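Local coordinates for nucleoside-diphosphate-sugar pyrophosphorylase (Vibrio cholerae, PDB 4EVW), which probably transfers a nucleotide from a nucleoside triphosphate to a sugar phosphate, releasing pyrophosphate, at residues E83-G86 against Q87-V91; L95-L98 against A99-V103. The protein carries 1 engineered substitution. One frame throughout, in Å; residues are numbered along the deposited sequence.

Interaction 1 of 2, residues E83-G86 against Q87-V91; sequences ETRG and QAETV
Thr84, Arg85 and Gly86 form a local contact with Glu89 and Thr90 round the turn into helix 87-100, where the loop after strand 75-80 runs into the helix. Gly86 holds the N-cap position. Its carbonyl oxygen accepts the amide of Thr90, with Gly86 O and Thr90 N 3.0 Å apart; a weaker bond comes from the amide of Glu89. The backbone angles of Gly86, phi 150° and psi 171°, suit a residue without a side chain. Glu89 reaches back over the loop: with CG anti to its backbone N (chi1 -179°) and the chain extended, its OE1 lies 2.7 Å from Arg85 N and is met nearly along the C-O axis. The same oxygen takes a weak, salt-bridging bond at 3.4 Å from Arg85 NE, at the guanidinium edge, while OE2 lies in the plane of that group. The arginine chain bends at chi3 to bring NE round, and a backbone amide and a side chain thus share one carboxylate oxygen. Thr84 OG1 of the loop and Thr90 OG1 of the first turn hydrogen-bond at 2.7 Å, the two side chains crossing at about a right angle. Around the contact, Thr90 touches Pro5 of strand 2-5, Glu89 packs on Tyr187 of helix 180-191, and Arg85 is joined by a backbone bond to Leu203.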
ATOM      1  N   GLU A  83       8.390   9.239  12.925  1.00 35.92           N
ATOM      2  CA  GLU A  83       8.405   7.960  12.233  1.00 38.72           C
ATOM      3  C   GLU A  83       7.184   7.218  12.767  1.00 32.06           C
ATOM      4  O   GLU A  83       6.739   7.490  13.883  1.00 34.38           O
ATOM      5  CB  GLU A  83       9.661   7.169  12.598  1.00 44.35           C
ATOM      6  CG  GLU A  83      10.972   7.828  12.223  1.00 59.14           C
ATOM      7  CD  GLU A  83      12.169   7.052  12.741  1.00 68.87           C
ATOM      8  OE1 GLU A  83      12.066   5.813  12.863  1.00 72.30           O
ATOM      9  OE2 GLU A  83      13.217   7.678  13.013  1.00 75.99           O
ATOM     10  N   THR A  84       6.638   6.295  11.983  1.00 27.85           N
ATOM     11  CA  THR A  84       5.491   5.519  12.443  1.00 28.32           C
ATOM     12  C   THR A  84       5.933   4.080  12.676  1.00 29.17           C
ATOM     13  O   THR A  84       7.065   3.713  12.372  1.00 25.17           O
ATOM     14  CB  THR A  84       4.342   5.506  11.420  1.00 26.73           C
ATOM     15  OG1 THR A  84       4.739   4.747  10.273  1.00 26.97           O
ATOM     16  CG2 THR A  84       3.978   6.931  10.999  1.00 25.24           C
ATOM     17  N   ARG A  85       5.027   3.267  13.207  1.00 29.44           N
ATOM     18  CA  ARG A  85       5.323   1.873  13.492  1.00 31.53           C
ATOM     19  C   ARG A  85       5.086   0.979  12.277  1.00 29.54           C
ATOM     20  O   ARG A  85       5.267  -0.233  12.348  1.00 30.48           O
ATOM     21  CB  ARG A  85       4.463   1.396  14.667  1.00 32.43           C
ATOM     22  CG  ARG A  85       4.627   2.230  15.939  1.00 39.16           C
ATOM     23  CD  ARG A  85       3.695   1.749  17.049  1.00 39.97           C
ATOM     24  NE  ARG A  85       2.455   2.518  17.128  1.00 42.93           N
ATOM     25  CZ  ARG A  85       1.382   2.141  17.819  1.00 45.67           C
ATOM     26  NH1 ARG A  85       1.387   0.996  18.491  1.00 33.44           N
ATOM     27  NH2 ARG A  85       0.306   2.915  17.852  1.00 44.90           N
ATOM     28  N   GLY A  86       4.686   1.576  11.159  1.00 25.14           N
ATOM     29  CA  GLY A  86       4.437   0.782   9.969  1.00 26.35           C
ATOM     30  C   GLY A  86       3.374   1.394   9.077  1.00 20.37           C
ATOM     31  O   GLY A  86       2.698   2.341   9.472  1.00 21.42           O
ATOM     32  N   GLN A  87       3.212   0.846   7.879  1.00 18.05           N
ATOM     33  CA  GLN A  87       2.241   1.379   6.924  1.00 19.80           C
ATOM     34  C   GLN A  87       0.819   1.562   7.432  1.00 20.48           C
ATOM     35  O   GLN A  87       0.142   2.508   7.032  1.00 20.93           O
ATOM     36  CB  GLN A  87       2.196   0.515   5.662  1.00 25.47           C
ATOM     37  CG  GLN A  87       3.442   0.595   4.803  1.00 43.64           C
ATOM     38  CD  GLN A  87       3.275  -0.150   3.493  1.00 58.47           C
ATOM     39  OE1 GLN A  87       2.339  -0.936   3.329  1.00 57.59           O
ATOM     40  NE2 GLN A  87       4.185   0.087   2.556  1.00 63.62           N
ATOM     41  N   ALA A  88       0.348   0.663   8.294  1.00 17.83           N
ATOM     42  CA  ALA A  88      -1.013   0.794   8.794  1.00 17.85           C
ATOM     43  C   ALA A  88      -1.151   2.065   9.623  1.00 18.82           C
ATOM     44  O   ALA A  88      -2.166   2.756   9.536  1.00 18.35           O
ATOM     45  CB  ALA A  88      -1.406  -0.435   9.624  1.00 17.97           C
ATOM     46  N   GLU A  89      -0.143   2.378  10.436  1.00 16.86           N
ATOM     47  CA  GLU A  89      -0.229   3.592  11.235  1.00 17.55           C
ATOM     48  C   GLU A  89      -0.073   4.809  10.322  1.00 20.01           C
ATOM     49  O   GLU A  89      -0.749   5.819  10.499  1.00 20.30           O
ATOM     50  CB  GLU A  89       0.845   3.625  12.336  1.00 15.94           C
ATOM     51  CG  GLU A  89       0.743   4.888  13.190  1.00 19.88           C
ATOM     52  CD  GLU A  89       1.685   4.903  14.387  1.00 30.57           C
ATOM     53  OE1 GLU A  89       2.810   4.372  14.288  1.00 31.50           O
ATOM     54  OE2 GLU A  89       1.294   5.475  15.426  1.00 32.29           O
ATOM     55  N   THR A  90       0.823   4.710   9.345  1.00 16.78           N
ATOM     56  CA  THR A  90       1.036   5.812   8.411  1.00 17.13           C
ATOM     57  C   THR A  90      -0.283   6.180   7.739  1.00 17.22           C
ATOM     58  O   THR A  90      -0.651   7.356   7.668  1.00 16.77           O
ATOM     59  CB  THR A  90       2.067   5.427   7.341  1.00 18.74           C
ATOM     60  OG1 THR A  90       3.313   5.122   7.985  1.00 20.39           O
ATOM     61  CG2 THR A  90       2.271   6.576   6.349  1.00 19.71           C
ATOM     62  N   VAL A  91      -0.999   5.172   7.251  1.00 18.41           N
ATOM     63  CA  VAL A  91      -2.282   5.403   6.600  1.00 16.19           C
ATOM     64  C   VAL A  91      -3.275   6.069   7.554  1.00 22.53           C
ATOM     65  O   VAL A  91      -3.919   7.058   7.198  1.00 19.43           O
ATOM     66  CB  VAL A  91      -2.867   4.080   6.072  1.00 18.83           C
ATOM     67  CG1 VAL A  91      -4.326   4.274   5.666  1.00 18.64           C
ATOM     68  CG2 VAL A  91      -2.035   3.595   4.867  1.00 19.61           C
TER

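Interaction 2 of 2, residues L95-L98 against A99-V103; sequences LEEL and AKQGV
Glu97 and Gln101 meet through their flat ends, edge to edge and not face to face: Gln101 NE2 points its N-H at Glu97 OE2, 2.9 Å away, which receives it on the anti lone pair. The oxygen lies in the amide plane, and the bond is nearly straight at 169°. The carboxylate itself is turned 63° from that plane. Glu97 gets there by a bend at chi2 (57°), which turns its carboxylate toward Gln101, one turn further along the helix. Its other oxygen, OE1, faces Lys100, but Lys100 NZ is 3.9 Å from Glu97 OE1, a long salt bridge, and a water links the two. A second water joins Lys100 NZ to Glu96 OE1, so the ammonium links two acidic side chains through solvent. Just beyond these residues, helix 87-100 ends in a Schellman motif: Gly102, with positive phi, leaves the helical path, its amide bonds to Ala99 O, and Val103 N returns weakly to Leu98 O at 3.4 Å. The turn brings Val103 back over Leu98, whose CD1 packs 3.7 Å from Val103 CB, an apolar contact closing the C-terminal turn. Strand 75-80 lies beside this end: Leu98 and Val103 both touch Tyr76, Glu97 touches Ala78, and Gln101 NE2 also bonds to Ile77 O, while Leu95 packs on helix 180-191.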
ATOM      1  N   LEU A  95      -4.859   9.791   7.034  1.00 21.21           N
ATOM      2  CA  LEU A  95      -6.286  10.049   6.891  1.00 19.56           C
ATOM      3  C   LEU A  95      -6.730  11.064   7.934  1.00 19.93           C
ATOM      4  O   LEU A  95      -7.614  11.883   7.684  1.00 20.29           O
ATOM      5  CB  LEU A  95      -7.085   8.754   7.043  1.00 21.35           C
ATOM      6  CG  LEU A  95      -6.907   7.779   5.876  1.00 20.44           C
ATOM      7  CD1 LEU A  95      -7.542   6.451   6.233  1.00 22.37           C
ATOM      8  CD2 LEU A  95      -7.543   8.366   4.606  1.00 22.56           C
ATOM      9  N   GLU A  96      -6.116  11.011   9.110  1.00 18.07           N
ATOM     10  CA  GLU A  96      -6.465  11.969  10.148  1.00 20.83           C
ATOM     11  C   GLU A  96      -5.989  13.360   9.725  1.00 21.54           C
ATOM     12  O   GLU A  96      -6.690  14.352   9.929  1.00 22.43           O
ATOM     13  CB  GLU A  96      -5.858  11.536  11.487  1.00 26.20           C
ATOM     14  CG  GLU A  96      -6.617  10.361  12.107  1.00 29.25           C
ATOM     15  CD  GLU A  96      -5.973   9.818  13.376  1.00 37.52           C
ATOM     16  OE1 GLU A  96      -4.870  10.277  13.741  1.00 42.18           O
ATOM     17  OE2 GLU A  96      -6.578   8.918  14.004  1.00 35.52           O
ATOM     18  N   GLU A  97      -4.809  13.432   9.115  1.00 19.21           N
ATOM     19  CA  GLU A  97      -4.275  14.712   8.648  1.00 20.26           C
ATOM     20  C   GLU A  97      -5.148  15.255   7.512  1.00 20.25           C
ATOM     21  O   GLU A  97      -5.382  16.464   7.416  1.00 22.59           O
ATOM     22  CB  GLU A  97      -2.828  14.541   8.175  1.00 25.26           C
ATOM     23  CG  GLU A  97      -2.258  15.709   7.357  1.00 30.93           C
ATOM     24  CD  GLU A  97      -2.305  17.048   8.083  1.00 42.03           C
ATOM     25  OE1 GLU A  97      -2.356  17.060   9.334  1.00 37.78           O
ATOM     26  OE2 GLU A  97      -2.273  18.091   7.392  1.00 42.81           O
ATOM     27  N   LEU A  98      -5.628  14.366   6.650  1.00 20.88           N
ATOM     28  CA  LEU A  98      -6.496  14.791   5.558  1.00 23.93           C
ATOM     29  C   LEU A  98      -7.739  15.468   6.142  1.00 24.29           C
ATOM     30  O   LEU A  98      -8.162  16.526   5.667  1.00 23.55           O
ATOM     31  CB  LEU A  98      -6.911  13.591   4.703  1.00 24.26           C
ATOM     32  CG  LEU A  98      -7.771  13.915   3.481  1.00 24.42           C
ATOM     33  CD1 LEU A  98      -7.005  14.856   2.550  1.00 24.67           C
ATOM     34  CD2 LEU A  98      -8.132  12.629   2.763  1.00 29.03           C
ATOM     35  N   ALA A  99      -8.326  14.865   7.175  1.00 22.41           N
ATOM     36  CA  ALA A  99      -9.509  15.459   7.794  1.00 23.21           C
ATOM     37  C   ALA A  99      -9.150  16.794   8.451  1.00 27.12           C
ATOM     38  O   ALA A  99      -9.954  17.731   8.442  1.00 27.50           O
ATOM     39  CB  ALA A  99     -10.123  14.496   8.829  1.00 24.89           C
ATOM     40  N   LYS A 100      -7.949  16.893   9.018  1.00 26.36           N
ATOM     41  CA  LYS A 100      -7.526  18.144   9.648  1.00 26.08           C
ATOM     42  C   LYS A 100      -7.404  19.251   8.608  1.00 30.11           C
ATOM     43  O   LYS A 100      -7.477  20.431   8.941  1.00 32.27           O
ATOM     44  CB  LYS A 100      -6.186  17.986  10.373  1.00 30.53           C
ATOM     45  CG  LYS A 100      -6.258  17.228  11.685  1.00 44.72           C
ATOM     46  CD  LYS A 100      -5.005  17.479  12.517  1.00 56.82           C
ATOM     47  CE  LYS A 100      -4.557  16.220  13.238  1.00 65.28           C
ATOM     48  NZ  LYS A 100      -4.111  15.181  12.267  1.00 66.20           N
ATOM     49  N   GLN A 101      -7.212  18.874   7.349  1.00 26.29           N
ATOM     50  CA  GLN A 101      -7.112  19.859   6.282  1.00 29.38           C
ATOM     51  C   GLN A 101      -8.502  20.302   5.827  1.00 34.05           C
ATOM     52  O   GLN A 101      -8.630  21.153   4.951  1.00 34.93           O
ATOM     53  CB  GLN A 101      -6.318  19.288   5.096  1.00 27.53           C
ATOM     54  CG  GLN A 101      -4.826  19.142   5.374  1.00 28.19           C
ATOM     55  CD  GLN A 101      -4.068  18.496   4.228  1.00 29.93           C
ATOM     56  OE1 GLN A 101      -4.522  18.504   3.084  1.00 31.80           O
ATOM     57  NE2 GLN A 101      -2.897  17.948   4.529  1.00 31.01           N
ATOM     58  N   GLY A 102      -9.538  19.723   6.428  1.00 28.31           N
ATOM     59  CA  GLY A 102     -10.903  20.084   6.079  1.00 28.05           C
ATOM     60  C   GLY A 102     -11.589  19.174   5.072  1.00 26.43           C
ATOM     61  O   GLY A 102     -12.778  19.328   4.794  1.00 30.37           O
ATOM     62  N   VAL A 103     -10.847  18.224   4.521  1.00 23.14           N
ATOM     63  CA  VAL A 103     -11.406  17.295   3.547  1.00 28.42           C
ATOM     64  C   VAL A 103     -12.238  16.212   4.243  1.00 32.67           C
ATOM     65  O   VAL A 103     -11.746  15.503   5.119  1.00 31.41           O
ATOM     66  CB  VAL A 103     -10.275  16.646   2.709  1.00 25.32           C
ATOM     67  CG1 VAL A 103     -10.848  15.587   1.773  1.00 26.74           C
ATOM     68  CG2 VAL A 103      -9.550  17.724   1.906  1.00 27.86           C
TER
HETATM   69  O   HOH W   1      -3.276  12.441  13.853  1.00 43.51           O
HETATM   70  O   HOH W   2      -1.816  15.487  11.341  1.00 47.29           O

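Interactions 1 and 2 lie at the two ends of helix 87-100, their centres about 16 Å apart. Both are partly buried, but interaction 1 lies nearer the centre of the chain, about 11 Å against 19 Å, and interaction 2 has more exposed residues. Both ends touch helix 180-191; strand 2-5 adjoins the first and strand 75-80 the second. At the start, the carboxylate of Glu89 takes a loop backbone amide and a threonine hydroxyl pair bonds directly; at the finish, a glutamate-glutamine bond, water-bridged charges and a Leu-Val contact flank a Schellman turn. Each end includes a glycine, Gly86 and Gly102, at backbone angles that suit that residue.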